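Local coordinates for protein MxaA (Stigmatella aurantiaca, PDB 4W4T) that is a myxalamid PKS-NRPS synthetase whose terminal NADPH-dependent reductase domain, described here, probably releases the finished chain by reduction to a primary alcohol, at residues A[291-294]-A[295-299]. Residues are numbered along the deposited sequence; the frame is centred on the assembly and turned at random.
Sequences SSAI and VDLSM
Leu297 lies back over the preceding turn at Ala293: its N donates to Ala293 O at 2.8 Å, nearly straight at 167°. With CG anti to the carbonyl carbon (chi1 -70°), Leu297 lays CG and CD1 against that same Ala293 O, at 3.2 and 3.4 Å; both residues are buried, making this the tightly packed side of an alpha-helical i to i+4 pairing, although Ala293 CB and Leu297 CD1 come only to 4.4 Å. The next such bond, Ser298 N to Ile294 O (2.9 Å), is less straight, at 146°. There Ser298 OG turns back and donates to Val295 O at 2.7 Å, while also bonding Tyr147 OH. Replacing Ser298 by alanine removes the hydroxyl, and Val295 O would probably lose its side-chain donor and Tyr147 OH its link to this helix. The looser, more polar side carries partly exposed Ser292, whose OG bonds Glu74. Asp296, although buried, lays CG beside Ser292 O at 3.3 Å, its OD1 salt-bridged to Arg78 and OD2 hydrogen-bonded to Thr393. Helix 287-298 packs Ile294 and Val295 on helix 66-78, Leu297 on strand 307-310 and helix 382-388, and Ile294 also on Leu310 and Val188 of strand 185-188, near Leu67 of the NADPH site.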
loop_
_atom_site.group_PDB
_atom_site.type_symbol
_atom_site.label_atom_id
_atom_site.label_comp_id
_atom_site.label_asym_id
_atom_site.label_seq_id
_atom_site.Cartn_x
_atom_site.Cartn_y
_atom_site.Cartn_z
ATOM N N SER A 291 -9.190 10.552 -26.554
ATOM C CA SER A 291 -10.215 9.729 -27.193
ATOM C C SER A 291 -10.471 10.193 -28.623
ATOM O O SER A 291 -10.582 9.362 -29.518
ATOM C CB SER A 291 -11.522 9.718 -26.394
ATOM O OG SER A 291 -12.090 11.007 -26.259
ATOM N N SER A 292 -10.539 11.504 -28.863
ATOM C CA SER A 292 -10.768 11.969 -30.238
ATOM C C SER A 292 -9.609 11.608 -31.149
ATOM O O SER A 292 -9.824 11.235 -32.296
ATOM C CB SER A 292 -11.007 13.485 -30.295
ATOM O OG SER A 292 -12.279 13.803 -29.775
ATOM N N ALA A 293 -8.380 11.715 -30.647
ATOM C CA ALA A 293 -7.214 11.401 -31.471
ATOM C C ALA A 293 -7.145 9.910 -31.789
ATOM O O ALA A 293 -6.808 9.534 -32.909
ATOM C CB ALA A 293 -5.917 11.853 -30.792
ATOM N N ILE A 294 -7.428 9.068 -30.797
ATOM C CA ILE A 294 -7.465 7.630 -31.040
ATOM C C ILE A 294 -8.396 7.315 -32.206
ATOM O O ILE A 294 -8.014 6.637 -33.162
ATOM C CB ILE A 294 -7.930 6.857 -29.799
ATOM C CG1 ILE A 294 -6.861 6.919 -28.705
ATOM C CG2 ILE A 294 -8.241 5.391 -30.170
ATOM C CD1 ILE A 294 -7.322 6.313 -27.383
ATOM N N VAL A 295 -9.618 7.824 -32.128
ATOM C CA VAL A 295 -10.607 7.504 -33.153
ATOM C C VAL A 295 -10.193 8.117 -34.489
ATOM O O VAL A 295 -10.213 7.436 -35.501
ATOM C CB VAL A 295 -12.020 7.969 -32.752
ATOM C CG1 VAL A 295 -13.005 7.793 -33.922
ATOM C CG2 VAL A 295 -12.502 7.188 -31.540
ATOM N N ASP A 296 -9.769 9.360 -34.503
ATOM C CA ASP A 296 -9.308 10.004 -35.708
ATOM C C ASP A 296 -8.187 9.244 -36.367
ATOM O O ASP A 296 -8.244 8.972 -37.500
ATOM C CB ASP A 296 -8.878 11.446 -35.431
ATOM C CG ASP A 296 -10.042 12.400 -35.383
ATOM O OD1 ASP A 296 -11.130 12.068 -35.783
ATOM O OD2 ASP A 296 -9.873 13.520 -34.996
ATOM N N LEU A 297 -7.167 8.901 -35.611
ATOM C CA LEU A 297 -6.002 8.212 -36.165
ATOM C C LEU A 297 -6.374 6.812 -36.641
ATOM O O LEU A 297 -5.840 6.330 -37.639
ATOM C CB LEU A 297 -4.879 8.122 -35.138
ATOM C CG LEU A 297 -4.211 9.465 -34.810
ATOM C CD1 LEU A 297 -3.464 9.357 -33.481
ATOM C CD2 LEU A 297 -3.258 9.868 -35.938
ATOM N N SER A 298 -7.294 6.172 -35.930
ATOM C CA SER A 298 -7.678 4.800 -36.277
ATOM C C SER A 298 -8.354 4.751 -37.639
ATOM O O SER A 298 -8.459 3.687 -38.251
ATOM C CB SER A 298 -8.610 4.209 -35.223
ATOM O OG SER A 298 -9.901 4.795 -35.283
HETATM N N MSE A 299 -8.820 5.900 -38.113
HETATM C CA MSE A 299 -9.608 5.903 -39.332
HETATM C C MSE A 299 -8.821 6.355 -40.543
HETATM O O MSE A 299 -9.373 6.475 -41.639
HETATM C CB MSE A 299 -10.847 6.753 -39.131
HETATM C CG MSE A 299 -11.679 6.165 -38.024
HETATM SE SE MSE A 299 -13.541 6.574 -38.206
HETATM C CE MSE A 299 -13.362 8.500 -38.058
#